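Local coordinates for nitrilotriacetate monooxygenase (Burkholderia pseudomallei, PDB 3SDO), which probably acts as a flavin-dependent monooxygenase of the NtaA/SnaA/DszA family, using FMN and molecular oxygen to oxidise an organic substrate, at residues 104-109 against 155-160; 163-168 against 202-207; 169-174 against 185-190. All blocks are in the same frame, centred on the assembly; numbering follows the deposited sequence.

Contact 1: residues 104-109 against 155-160; sequences SEPYNV and AEHLDV
H157 drives the edge of its imidazole into the loop leading into helix 106-119, and its NE2 donates to both oxygens of S104. The bond to OG measures 2.9 Å from NE2, with the hydroxyl tilted 27° out of the ring plane. The second, from NE2 to the carbonyl O of S104, is longer at 3.2 Å; this oxygen lies in the ring plane, yet the nitrogen stands above the plane of the peptide carbonyl. Both are bent, as expected when one N-H is shared between two acceptors. CG is anti to the backbone N (chi1 -175°), and the far end of the ring, NE2, comes nearest S104.

P106 covers one face of the ring: its CB sits over the centre, 4.3 Å from the centroid, in a CH-pi contact. The same CB meets V160 CG1 at 3.6 Å, one helical turn beyond H157. V109 CG2 comes to the ring edge at CE1, 3.9 Å away. Proline suits the first turn of a helix, where no backbone N-H is needed, and here its ring also sets a C-H group, at CB, over the imidazole face.

Further out, F198 and W126 meet the imidazole with their own rings, and S104 OG is hydrogen-bonded to the carbonyl of S100, at the end of barrel strand 94-100. E105 takes the N-cap position between S104 and the helix. The contact thus joins two helices of the TIM barrel-like luciferase fold. NE2 shares its one proton between two oxygens, and the apolar surroundings would probably disfavour a second, charging proton.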
ATOM      1  N   SER A 104     -10.270   1.254  -8.321  1.00 27.19           N
ATOM      2  CA  SER A 104      -8.866   0.949  -8.580  1.00 27.66           C
ATOM      3  C   SER A 104      -8.730   0.559 -10.035  1.00 27.65           C
ATOM      4  O   SER A 104      -9.631  -0.075 -10.615  1.00 28.45           O
ATOM      5  CB  SER A 104      -8.440  -0.231  -7.757  1.00 28.03           C
ATOM      6  OG  SER A 104      -9.060  -1.399  -8.306  1.00 30.03           O
ATOM      7  N   GLU A 105      -7.623   0.945 -10.643  1.00 26.40           N
ATOM      8  CA  GLU A 105      -7.332   0.498 -12.010  1.00 26.04           C
ATOM      9  C   GLU A 105      -6.736  -0.907 -11.943  1.00 23.99           C
ATOM     10  O   GLU A 105      -5.776  -1.127 -11.204  1.00 22.00           O
ATOM     11  CB  GLU A 105      -6.361   1.455 -12.701  1.00 26.32           C
ATOM     12  CG  GLU A 105      -6.987   2.746 -13.160  1.00 30.78           C
ATOM     13  CD  GLU A 105      -7.790   2.626 -14.489  1.00 37.02           C
ATOM     14  OE1 GLU A 105      -7.689   1.602 -15.215  1.00 40.66           O
ATOM     15  OE2 GLU A 105      -8.514   3.590 -14.820  1.00 40.52           O
ATOM     16  N   PRO A 106      -7.276  -1.857 -12.730  1.00 22.82           N
ATOM     17  CA  PRO A 106      -6.732  -3.219 -12.655  1.00 22.15           C
ATOM     18  C   PRO A 106      -5.212  -3.308 -12.882  1.00 20.89           C
ATOM     19  O   PRO A 106      -4.555  -4.114 -12.236  1.00 19.12           O
ATOM     20  CB  PRO A 106      -7.479  -3.977 -13.765  1.00 22.90           C
ATOM     21  CG  PRO A 106      -8.220  -2.962 -14.536  1.00 24.10           C
ATOM     22  CD  PRO A 106      -8.381  -1.752 -13.699  1.00 23.54           C
ATOM     23  N   TYR A 107      -4.660  -2.484 -13.769  1.00 19.44           N
ATOM     24  CA  TYR A 107      -3.207  -2.519 -13.982  1.00 19.23           C
ATOM     25  C   TYR A 107      -2.450  -2.139 -12.707  1.00 18.38           C
ATOM     26  O   TYR A 107      -1.435  -2.768 -12.369  1.00 17.81           O
ATOM     27  CB  TYR A 107      -2.781  -1.643 -15.175  1.00 19.65           C
ATOM     28  CG  TYR A 107      -1.411  -2.001 -15.752  1.00 19.30           C
ATOM     29  CD1 TYR A 107      -1.259  -3.054 -16.662  1.00 20.83           C
ATOM     30  CD2 TYR A 107      -0.269  -1.295 -15.379  1.00 20.42           C
ATOM     31  CE1 TYR A 107      -0.003  -3.370 -17.212  1.00 19.32           C
ATOM     32  CE2 TYR A 107       0.987  -1.615 -15.899  1.00 20.76           C
ATOM     33  CZ  TYR A 107       1.112  -2.650 -16.818  1.00 22.05           C
ATOM     34  OH  TYR A 107       2.354  -2.958 -17.327  1.00 20.67           O
ATOM     35  N   ASN A 108      -2.949  -1.141 -11.983  1.00 17.78           N
ATOM     36  CA  ASN A 108      -2.323  -0.723 -10.727  1.00 17.66           C
ATOM     37  C   ASN A 108      -2.487  -1.777  -9.626  1.00 17.55           C
ATOM     38  O   ASN A 108      -1.566  -2.018  -8.857  1.00 17.53           O
ATOM     39  CB  ASN A 108      -2.904   0.625 -10.230  1.00 17.59           C
ATOM     40  CG  ASN A 108      -2.496   1.798 -11.108  1.00 19.68           C
ATOM     41  OD1 ASN A 108      -1.441   1.761 -11.746  1.00 19.21           O
ATOM     42  ND2 ASN A 108      -3.335   2.844 -11.155  1.00 17.83           N
ATOM     43  N   VAL A 109      -3.680  -2.359  -9.519  1.00 17.17           N
ATOM     44  CA  VAL A 109      -3.919  -3.430  -8.559  1.00 16.69           C
ATOM     45  C   VAL A 109      -2.977  -4.591  -8.810  1.00 16.87           C
ATOM     46  O   VAL A 109      -2.321  -5.097  -7.891  1.00 16.81           O
ATOM     47  CB  VAL A 109      -5.394  -3.897  -8.602  1.00 16.91           C
ATOM     48  CG1 VAL A 109      -5.600  -5.157  -7.711  1.00 14.39           C
ATOM     49  CG2 VAL A 109      -6.314  -2.737  -8.148  1.00 17.60           C
ATOM     50  N   ALA A 155     -16.048  -8.992 -11.478  1.00 23.26           N
ATOM     51  CA  ALA A 155     -15.639 -10.209 -12.178  1.00 22.94           C
ATOM     52  C   ALA A 155     -14.661  -9.880 -13.298  1.00 22.91           C
ATOM     53  O   ALA A 155     -13.640 -10.551 -13.432  1.00 21.78           O
ATOM     54  CB  ALA A 155     -16.865 -10.981 -12.730  1.00 23.70           C
ATOM     55  N   GLU A 156     -14.987  -8.875 -14.121  1.00 23.36           N
ATOM     56  CA  GLU A 156     -14.108  -8.482 -15.225  1.00 24.10           C
ATOM     57  C   GLU A 156     -12.767  -7.923 -14.713  1.00 23.50           C
ATOM     58  O   GLU A 156     -11.712  -8.232 -15.254  1.00 24.13           O
ATOM     59  CB  GLU A 156     -14.776  -7.447 -16.142  1.00 25.15           C
ATOM     60  CG  GLU A 156     -13.991  -7.225 -17.430  1.00 26.90           C
ATOM     61  CD  GLU A 156     -14.583  -6.169 -18.341  1.00 28.38           C
ATOM     62  OE1 GLU A 156     -15.807  -5.908 -18.251  1.00 28.22           O
ATOM     63  OE2 GLU A 156     -13.806  -5.595 -19.136  1.00 26.31           O
ATOM     64  N   HIS A 157     -12.839  -7.091 -13.690  1.00 22.29           N
ATOM     65  CA  HIS A 157     -11.661  -6.494 -13.046  1.00 22.30           C
ATOM     66  C   HIS A 157     -10.692  -7.589 -12.568  1.00 21.62           C
ATOM     67  O   HIS A 157      -9.478  -7.527 -12.814  1.00 21.14           O
ATOM     68  CB  HIS A 157     -12.151  -5.626 -11.873  1.00 21.92           C
ATOM     69  CG  HIS A 157     -11.086  -4.838 -11.178  1.00 21.46           C
ATOM     70  ND1 HIS A 157     -10.179  -5.417 -10.319  1.00 22.94           N
ATOM     71  CD2 HIS A 157     -10.831  -3.504 -11.156  1.00 19.55           C
ATOM     72  CE1 HIS A 157      -9.400  -4.475  -9.807  1.00 22.92           C
ATOM     73  NE2 HIS A 157      -9.766  -3.308 -10.313  1.00 18.29           N
ATOM     74  N   LEU A 158     -11.239  -8.581 -11.871  1.00 21.10           N
ATOM     75  CA  LEU A 158     -10.449  -9.701 -11.391  1.00 21.28           C
ATOM     76  C   LEU A 158      -9.821 -10.483 -12.540  1.00 21.41           C
ATOM     77  O   LEU A 158      -8.649 -10.865 -12.470  1.00 20.08           O
ATOM     78  CB  LEU A 158     -11.325 -10.623 -10.544  1.00 21.44           C
ATOM     79  CG  LEU A 158     -10.654 -11.809  -9.882  1.00 21.91           C
ATOM     80  CD1 LEU A 158      -9.382 -11.380  -9.164  1.00 20.47           C
ATOM     81  CD2 LEU A 158     -11.608 -12.468  -8.889  1.00 21.40           C
ATOM     82  N   ASP A 159     -10.606 -10.705 -13.597  1.00 22.48           N
ATOM     83  CA  ASP A 159     -10.135 -11.441 -14.778  1.00 23.66           C
ATOM     84  C   ASP A 159      -8.952 -10.707 -15.405  1.00 22.78           C
ATOM     85  O   ASP A 159      -7.994 -11.342 -15.839  1.00 22.21           O
ATOM     86  CB  ASP A 159     -11.221 -11.585 -15.854  1.00 25.03           C
ATOM     87  CG  ASP A 159     -12.283 -12.606 -15.498  1.00 30.63           C
ATOM     88  OD1 ASP A 159     -12.095 -13.350 -14.521  1.00 34.06           O
ATOM     89  OD2 ASP A 159     -13.335 -12.644 -16.200  1.00 34.04           O
ATOM     90  N   VAL A 160      -9.024  -9.376 -15.438  1.00 21.32           N
ATOM     91  CA  VAL A 160      -7.921  -8.565 -15.954  1.00 20.24           C
ATOM     92  C   VAL A 160      -6.677  -8.688 -15.058  1.00 19.57           C
ATOM     93  O   VAL A 160      -5.576  -8.946 -15.548  1.00 19.19           O
ATOM     94  CB  VAL A 160      -8.328  -7.083 -16.114  1.00 20.44           C
ATOM     95  CG1 VAL A 160      -7.117  -6.203 -16.542  1.00 18.40           C
ATOM     96  CG2 VAL A 160      -9.445  -6.957 -17.167  1.00 21.33           C
TER

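Contact 2: residues 163-168 against 202-207; sequences GLWDSW and GPLNIR
W168 turns the edge of its indole toward the loop 202-207, so that NE1 donates to L204 O at 2.9 Å, with the acceptor tilted 18° from the ring plane. The carbonyl of I206 approaches CD1 obliquely, while CB of W168 packs on R207 CA. The second indole, W165, offers only its rim: L204 CD2 lies near the ring plane, 3.9 Å from CD1, the two side chains lying side by side and pointing the same way. NE1 of W165 is used elsewhere, on the carbonyl of A110 in helix 106-119.

Between the tryptophans, S167 links both backbones. Its OG donates to L164 O (2.6 Å) and accepts from L204 N at 2.8 Å in a nearly straight bond of 166°. L204 CB rests against S167 OG and L164 O. A serine suits this place, since one small hydroxyl serves a helix carbonyl and a loop N-H at once.

In the luciferase-like TIM-barrel framework, this is where helix 150-165 ends and the chain, after a long excursion, comes back beside that end on its way to strand 215-218. The return begins with G202, at positive phi, and a cis peptide before P203. Having no side chain, G202 lets L164 CD2 pack against its CA at 3.9 Å.

A water bridges the backbones, accepting from W168 N at 3.1 Å and lying close to I206 O. The second subunit borders the loop: its N139 accepts from G202 N, and its V65 packs on P203 and N205.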
ATOM      1  N   GLY A 163      -5.182 -12.177 -15.491  1.00 21.03           N
ATOM      2  CA  GLY A 163      -4.546 -12.188 -16.795  1.00 20.84           C
ATOM      3  C   GLY A 163      -3.202 -11.475 -16.810  1.00 20.80           C
ATOM      4  O   GLY A 163      -2.207 -11.987 -17.347  1.00 20.60           O
ATOM      5  N   LEU A 164      -3.153 -10.289 -16.217  1.00 20.82           N
ATOM      6  CA  LEU A 164      -1.879  -9.535 -16.125  1.00 20.63           C
ATOM      7  C   LEU A 164      -0.825 -10.279 -15.326  1.00 20.54           C
ATOM      8  O   LEU A 164       0.373 -10.241 -15.659  1.00 20.97           O
ATOM      9  CB  LEU A 164      -2.098  -8.150 -15.512  1.00 20.00           C
ATOM     10  CG  LEU A 164      -2.867  -7.155 -16.373  1.00 19.29           C
ATOM     11  CD1 LEU A 164      -3.281  -5.961 -15.527  1.00 19.05           C
ATOM     12  CD2 LEU A 164      -2.039  -6.689 -17.571  1.00 19.27           C
ATOM     13  N   TRP A 165      -1.266 -10.969 -14.282  1.00 20.59           N
ATOM     14  CA  TRP A 165      -0.349 -11.756 -13.452  1.00 20.45           C
ATOM     15  C   TRP A 165       0.267 -12.936 -14.201  1.00 21.06           C
ATOM     16  O   TRP A 165       1.232 -13.508 -13.728  1.00 21.91           O
ATOM     17  CB  TRP A 165      -1.028 -12.268 -12.171  1.00 19.81           C
ATOM     18  CG  TRP A 165      -1.223 -11.220 -11.113  1.00 19.71           C
ATOM     19  CD1 TRP A 165      -0.494 -10.057 -10.946  1.00 18.94           C
ATOM     20  CD2 TRP A 165      -2.202 -11.233 -10.053  1.00 18.63           C
ATOM     21  NE1 TRP A 165      -0.977  -9.357  -9.855  1.00 19.27           N
ATOM     22  CE2 TRP A 165      -2.018 -10.053  -9.295  1.00 17.71           C
ATOM     23  CE3 TRP A 165      -3.221 -12.115  -9.683  1.00 18.58           C
ATOM     24  CZ2 TRP A 165      -2.806  -9.750  -8.187  1.00 19.09           C
ATOM     25  CZ3 TRP A 165      -4.016 -11.809  -8.572  1.00 18.62           C
ATOM     26  CH2 TRP A 165      -3.803 -10.650  -7.836  1.00 18.78           C
ATOM     27  N   ASP A 166      -0.292 -13.322 -15.344  1.00 20.99           N
ATOM     28  CA  ASP A 166       0.328 -14.372 -16.148  1.00 20.78           C
ATOM     29  C   ASP A 166       1.150 -13.821 -17.321  1.00 21.37           C
ATOM     30  O   ASP A 166       1.487 -14.566 -18.236  1.00 22.30           O
ATOM     31  CB  ASP A 166      -0.741 -15.385 -16.605  1.00 21.10           C
ATOM     32  CG  ASP A 166      -1.192 -16.322 -15.468  1.00 20.43           C
ATOM     33  OD1 ASP A 166      -0.582 -16.275 -14.370  1.00 21.83           O
ATOM     34  OD2 ASP A 166      -2.132 -17.137 -15.675  1.00 20.97           O
ATOM     35  N   SER A 167       1.522 -12.537 -17.257  1.00 20.53           N
ATOM     36  CA  SER A 167       2.302 -11.896 -18.326  1.00 20.75           C
ATOM     37  C   SER A 167       3.626 -12.605 -18.562  1.00 21.03           C
ATOM     38  O   SER A 167       4.009 -12.855 -19.717  1.00 20.43           O
ATOM     39  CB  SER A 167       2.591 -10.433 -18.002  1.00 19.98           C
ATOM     40  OG  SER A 167       1.412  -9.659 -17.961  1.00 20.11           O
ATOM     41  N   TRP A 168       4.291 -12.934 -17.460  1.00 20.46           N
ATOM     42  CA  TRP A 168       5.667 -13.453 -17.467  1.00 21.18           C
ATOM     43  C   TRP A 168       5.736 -14.911 -17.044  1.00 21.62           C
ATOM     44  O   TRP A 168       5.526 -15.215 -15.876  1.00 21.54           O
ATOM     45  CB  TRP A 168       6.518 -12.631 -16.499  1.00 20.67           C
ATOM     46  CG  TRP A 168       6.846 -11.253 -17.017  1.00 19.29           C
ATOM     47  CD1 TRP A 168       6.174 -10.086 -16.757  1.00 19.14           C
ATOM     48  CD2 TRP A 168       7.928 -10.913 -17.856  1.00 21.38           C
ATOM     49  NE1 TRP A 168       6.759  -9.047 -17.423  1.00 20.47           N
ATOM     50  CE2 TRP A 168       7.848  -9.526 -18.104  1.00 21.26           C
ATOM     51  CE3 TRP A 168       8.952 -11.653 -18.457  1.00 22.20           C
ATOM     52  CZ2 TRP A 168       8.753  -8.866 -18.907  1.00 22.08           C
ATOM     53  CZ3 TRP A 168       9.848 -10.995 -19.251  1.00 24.13           C
ATOM     54  CH2 TRP A 168       9.743  -9.616 -19.481  1.00 22.72           C
ATOM     55  N   GLY A 202      -1.738  -4.805 -21.601  1.00 23.90           N
ATOM     56  CA  GLY A 202      -0.607  -5.500 -20.975  1.00 23.97           C
ATOM     57  C   GLY A 202       0.582  -5.453 -21.921  1.00 24.06           C
ATOM     58  O   GLY A 202       0.559  -4.717 -22.902  1.00 23.90           O
ATOM     59  N   PRO A 203       1.657  -6.197 -21.613  1.00 24.07           N
ATOM     60  CA  PRO A 203       1.838  -7.041 -20.464  1.00 23.35           C
ATOM     61  C   PRO A 203       2.100  -6.242 -19.194  1.00 22.40           C
ATOM     62  O   PRO A 203       2.345  -5.031 -19.243  1.00 22.36           O
ATOM     63  CB  PRO A 203       3.100  -7.846 -20.805  1.00 24.36           C
ATOM     64  CG  PRO A 203       3.591  -7.355 -22.138  1.00 24.81           C
ATOM     65  CD  PRO A 203       2.898  -6.073 -22.395  1.00 24.61           C
ATOM     66  N   LEU A 204       2.048  -6.939 -18.069  1.00 21.30           N
ATOM     67  CA  LEU A 204       2.503  -6.396 -16.798  1.00 20.07           C
ATOM     68  C   LEU A 204       4.026  -6.275 -16.785  1.00 20.21           C
ATOM     69  O   LEU A 204       4.718  -7.051 -17.477  1.00 21.09           O
ATOM     70  CB  LEU A 204       2.056  -7.319 -15.669  1.00 19.49           C
ATOM     71  CG  LEU A 204       1.966  -6.696 -14.270  1.00 18.54           C
ATOM     72  CD1 LEU A 204       0.949  -5.529 -14.217  1.00 17.95           C
ATOM     73  CD2 LEU A 204       1.594  -7.742 -13.244  1.00 15.78           C
ATOM     74  N   ASN A 205       4.539  -5.331 -15.980  1.00 19.51           N
ATOM     75  CA  ASN A 205       5.981  -5.084 -15.868  1.00 19.66           C
ATOM     76  C   ASN A 205       6.591  -5.616 -14.565  1.00 19.01           C
ATOM     77  O   ASN A 205       7.565  -5.076 -14.043  1.00 19.22           O
ATOM     78  CB  ASN A 205       6.330  -3.603 -16.100  1.00 20.12           C
ATOM     79  CG  ASN A 205       5.677  -2.672 -15.107  1.00 20.18           C
ATOM     80  OD1 ASN A 205       4.898  -3.095 -14.259  1.00 21.46           O
ATOM     81  ND2 ASN A 205       5.990  -1.386 -15.220  1.00 19.18           N
ATOM     82  N   ILE A 206       6.028  -6.713 -14.069  1.00 18.55           N
ATOM     83  CA  ILE A 206       6.618  -7.434 -12.944  1.00 17.97           C
ATOM     84  C   ILE A 206       6.256  -8.914 -13.068  1.00 18.33           C
ATOM     85  O   ILE A 206       5.185  -9.280 -13.595  1.00 19.07           O
ATOM     86  CB  ILE A 206       6.179  -6.846 -11.602  1.00 17.13           C
ATOM     87  CG1 ILE A 206       6.938  -7.514 -10.454  1.00 18.73           C
ATOM     88  CG2 ILE A 206       4.651  -6.979 -11.436  1.00 15.66           C
ATOM     89  CD1 ILE A 206       6.729  -6.821  -9.093  1.00 16.49           C
ATOM     90  N   ARG A 207       7.174  -9.752 -12.604  1.00 18.29           N
ATOM     91  CA  ARG A 207       7.064 -11.207 -12.749  1.00 18.43           C
ATOM     92  C   ARG A 207       6.134 -11.829 -11.701  1.00 17.43           C
ATOM     93  O   ARG A 207       5.591 -11.126 -10.825  1.00 17.18           O
ATOM     94  CB  ARG A 207       8.454 -11.842 -12.640  1.00 18.36           C
ATOM     95  CG  ARG A 207       9.141 -11.648 -11.277  1.00 18.96           C
ATOM     96  CD  ARG A 207      10.236 -12.657 -11.110  1.00 19.85           C
ATOM     97  NE  ARG A 207       9.671 -14.006 -11.028  1.00 20.37           N
ATOM     98  CZ  ARG A 207      10.318 -15.121 -11.315  1.00 22.74           C
ATOM     99  NH1 ARG A 207      11.594 -15.081 -11.700  1.00 22.65           N
ATOM    100  NH2 ARG A 207       9.685 -16.295 -11.212  1.00 24.00           N
TER
HETATM  101  O   HOH W   1       3.691 -11.605 -14.675  1.00 12.73           O
HETATM  102  O   HOH W   2       2.622 -10.991 -11.969  1.00 12.85           O

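Contact 3: residues 169-174 against 185-190; sequences DDDALV and PDKLHR
A type I beta turn, D169 to A172, lies in the long excursion between helix 150-165 and strand 193-194, and residues 187-189 of the same excursion come back beside it. D169 is held at both ends: its N donates to K187 O at 2.9 Å, nearly along the C=O axis, and its OD1 accepts from H189 NE2 at 2.7 Å. The acceptor lies close to the imidazole plane, but the nitrogen reaches OD1 from above the carboxylate, the two planes being 40° apart. Aspartate suits this corner because its short side chain can take the histidine N-H while its backbone N is hydrogen-bonded to K187 O. The negative charge would probably favour a protonated imidazole.

K187 CB packs tightly on A172 CB, at 3.5 Å, where the small methyl lets the chains come close. Extended beyond CG, the lysine crosses D171 at about a right angle and brings NZ within 3.6 Å of OD2, a long and probably weak surface salt bridge. Y444 stacks on the H189 ring. With A172 N donating to D169 O (3.0 Å), this is a type I beta turn beside a His-carboxylate hydrogen bond.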
ATOM      1  N   ASP A 169       6.047 -15.826 -17.963  1.00 22.19           N
ATOM      2  CA  ASP A 169       6.228 -17.214 -17.549  1.00 22.60           C
ATOM      3  C   ASP A 169       7.268 -17.269 -16.429  1.00 22.40           C
ATOM      4  O   ASP A 169       8.200 -16.469 -16.393  1.00 21.99           O
ATOM      5  CB  ASP A 169       6.725 -18.127 -18.674  1.00 22.78           C
ATOM      6  CG  ASP A 169       5.728 -18.309 -19.813  1.00 23.44           C
ATOM      7  OD1 ASP A 169       4.541 -17.882 -19.732  1.00 24.83           O
ATOM      8  OD2 ASP A 169       6.162 -18.920 -20.809  1.00 23.05           O
ATOM      9  N   ASP A 170       7.118 -18.245 -15.547  1.00 23.14           N
ATOM     10  CA  ASP A 170       8.014 -18.392 -14.389  1.00 23.72           C
ATOM     11  C   ASP A 170       9.501 -18.471 -14.802  1.00 24.35           C
ATOM     12  O   ASP A 170      10.382 -18.047 -14.057  1.00 24.96           O
ATOM     13  CB  ASP A 170       7.625 -19.636 -13.585  1.00 23.68           C
ATOM     14  CG  ASP A 170       6.264 -19.515 -12.931  1.00 24.66           C
ATOM     15  OD1 ASP A 170       5.825 -18.366 -12.636  1.00 22.97           O
ATOM     16  OD2 ASP A 170       5.633 -20.587 -12.683  1.00 24.60           O
ATOM     17  N   ASP A 171       9.760 -18.961 -16.011  1.00 25.44           N
ATOM     18  CA  ASP A 171      11.134 -19.166 -16.506  1.00 26.16           C
ATOM     19  C   ASP A 171      11.540 -18.186 -17.635  1.00 25.85           C
ATOM     20  O   ASP A 171      12.541 -18.407 -18.317  1.00 25.82           O
ATOM     21  CB  ASP A 171      11.316 -20.635 -16.947  1.00 26.94           C
ATOM     22  CG  ASP A 171      10.258 -21.107 -17.965  1.00 30.52           C
ATOM     23  OD1 ASP A 171       9.321 -20.360 -18.329  1.00 32.42           O
ATOM     24  OD2 ASP A 171      10.351 -22.266 -18.400  1.00 35.76           O
ATOM     25  N   ALA A 172      10.805 -17.079 -17.783  1.00 24.22           N
ATOM     26  CA  ALA A 172      10.981 -16.178 -18.918  1.00 23.91           C
ATOM     27  C   ALA A 172      12.257 -15.368 -18.819  1.00 23.82           C
ATOM     28  O   ALA A 172      12.844 -15.012 -19.845  1.00 24.00           O
ATOM     29  CB  ALA A 172       9.787 -15.221 -19.063  1.00 22.10           C
ATOM     30  N   LEU A 173      12.686 -15.063 -17.595  1.00 23.85           N
ATOM     31  CA  LEU A 173      13.800 -14.131 -17.385  1.00 23.97           C
ATOM     32  C   LEU A 173      15.124 -14.896 -17.352  1.00 25.14           C
ATOM     33  O   LEU A 173      15.588 -15.346 -16.292  1.00 26.36           O
ATOM     34  CB  LEU A 173      13.585 -13.296 -16.118  1.00 23.18           C
ATOM     35  CG  LEU A 173      12.443 -12.290 -16.239  1.00 22.77           C
ATOM     36  CD1 LEU A 173      12.069 -11.727 -14.873  1.00 22.60           C
ATOM     37  CD2 LEU A 173      12.843 -11.167 -17.178  1.00 23.36           C
ATOM     38  N   VAL A 174      15.737 -15.018 -18.526  1.00 24.62           N
ATOM     39  CA  VAL A 174      16.884 -15.907 -18.707  1.00 24.49           C
ATOM     40  C   VAL A 174      18.178 -15.263 -18.180  1.00 23.35           C
ATOM     41  O   VAL A 174      19.002 -15.937 -17.557  1.00 22.11           O
ATOM     42  CB  VAL A 174      17.047 -16.279 -20.203  1.00 25.51           C
ATOM     43  CG1 VAL A 174      18.374 -17.000 -20.430  1.00 28.07           C
ATOM     44  CG2 VAL A 174      15.876 -17.140 -20.654  1.00 26.29           C
ATOM     45  N   PRO A 185      11.386 -14.007 -25.512  1.00 29.01           N
ATOM     46  CA  PRO A 185      10.213 -13.213 -25.925  1.00 29.06           C
ATOM     47  C   PRO A 185       8.926 -14.020 -26.028  1.00 28.69           C
ATOM     48  O   PRO A 185       7.832 -13.470 -25.859  1.00 27.15           O
ATOM     49  CB  PRO A 185      10.593 -12.690 -27.305  1.00 30.04           C
ATOM     50  CG  PRO A 185      12.088 -12.914 -27.442  1.00 31.19           C
ATOM     51  CD  PRO A 185      12.437 -14.044 -26.548  1.00 30.26           C
ATOM     52  N   ASP A 186       9.061 -15.306 -26.327  1.00 28.90           N
ATOM     53  CA  ASP A 186       7.913 -16.188 -26.418  1.00 29.67           C
ATOM     54  C   ASP A 186       7.372 -16.595 -25.067  1.00 28.81           C
ATOM     55  O   ASP A 186       6.338 -17.269 -25.012  1.00 29.07           O
ATOM     56  CB  ASP A 186       8.269 -17.436 -27.211  1.00 31.31           C
ATOM     57  CG  ASP A 186       8.491 -17.143 -28.683  1.00 34.10           C
ATOM     58  OD1 ASP A 186       8.180 -16.011 -29.133  1.00 37.60           O
ATOM     59  OD2 ASP A 186       8.972 -18.045 -29.387  1.00 38.69           O
ATOM     60  N   LYS A 187       8.037 -16.176 -23.984  1.00 27.47           N
ATOM     61  CA  LYS A 187       7.543 -16.435 -22.620  1.00 26.81           C
ATOM     62  C   LYS A 187       6.988 -15.176 -21.914  1.00 26.07           C
ATOM     63  O   LYS A 187       6.798 -15.182 -20.685  1.00 24.71           O
ATOM     64  CB  LYS A 187       8.653 -17.070 -21.775  1.00 26.42           C
ATOM     65  CG  LYS A 187       9.147 -18.391 -22.347  1.00 27.97           C
ATOM     66  CD  LYS A 187      10.192 -19.050 -21.457  1.00 29.48           C
ATOM     67  CE  LYS A 187      10.569 -20.436 -21.959  1.00 32.20           C
ATOM     68  NZ  LYS A 187      11.870 -20.811 -21.337  1.00 36.34           N
ATOM     69  N   LEU A 188       6.779 -14.114 -22.704  1.00 26.06           N
ATOM     70  CA  LEU A 188       6.112 -12.866 -22.287  1.00 25.14           C
ATOM     71  C   LEU A 188       4.858 -12.733 -23.106  1.00 26.19           C
ATOM     72  O   LEU A 188       4.914 -12.873 -24.334  1.00 26.65           O
ATOM     73  CB  LEU A 188       6.992 -11.660 -22.569  1.00 24.83           C
ATOM     74  CG  LEU A 188       6.370 -10.262 -22.409  1.00 24.26           C
ATOM     75  CD1 LEU A 188       5.880 -10.029 -20.995  1.00 21.86           C
ATOM     76  CD2 LEU A 188       7.364  -9.159 -22.816  1.00 25.48           C
ATOM     77  N   HIS A 189       3.737 -12.456 -22.450  1.00 26.00           N
ATOM     78  CA  HIS A 189       2.427 -12.517 -23.101  1.00 27.21           C
ATOM     79  C   HIS A 189       1.703 -11.196 -22.953  1.00 27.07           C
ATOM     80  O   HIS A 189       1.636 -10.641 -21.857  1.00 25.55           O
ATOM     81  CB  HIS A 189       1.564 -13.619 -22.466  1.00 26.90           C
ATOM     82  CG  HIS A 189       2.240 -14.954 -22.419  1.00 27.80           C
ATOM     83  ND1 HIS A 189       2.138 -15.875 -23.444  1.00 27.66           N
ATOM     84  CD2 HIS A 189       3.054 -15.509 -21.489  1.00 25.74           C
ATOM     85  CE1 HIS A 189       2.857 -16.943 -23.142  1.00 28.70           C
ATOM     86  NE2 HIS A 189       3.425 -16.747 -21.961  1.00 27.77           N
ATOM     87  N   ARG A 190       1.153 -10.705 -24.061  1.00 27.87           N
ATOM     88  CA  ARG A 190       0.207  -9.595 -24.029  1.00 28.75           C
ATOM     89  C   ARG A 190      -1.162 -10.107 -23.566  1.00 28.51           C
ATOM     90  O   ARG A 190      -1.471 -11.277 -23.734  1.00 29.11           O
ATOM     91  CB  ARG A 190       0.065  -8.976 -25.414  1.00 30.46           C
ATOM     92  CG  ARG A 190       1.144  -7.983 -25.763  1.00 33.57           C
ATOM     93  CD  ARG A 190       0.619  -6.963 -26.762  1.00 38.57           C
ATOM     94  NE  ARG A 190       0.025  -7.645 -27.902  1.00 42.99           N
ATOM     95  CZ  ARG A 190      -0.776  -7.074 -28.791  1.00 49.80           C
ATOM     96  NH1 ARG A 190      -1.263  -7.810 -29.801  1.00 53.20           N
ATOM     97  NH2 ARG A 190      -1.112  -5.785 -28.685  1.00 50.62           N
TER

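Contacts 1 and 2 are buried and share helix 150-165: contact 1 holds its middle against the start of helix 106-119, contact 2 its end against the loop 202-207. Y107 joins them, its OH probably hydrogen-bonded to P203 O and its ring packed on L164. Contact 3 is a surface contact nested inside the loop that contact 2 closes; there S167 O probably accepts from H189 N, and W168 packs on L188. The chemistry changes outward, from a histidine among apolar groups, through a serine, indoles and water serving backbone polar groups, to charged side chains. The second subunit reaches four residues of contact 1, seven of contact 2 and two of contact 3.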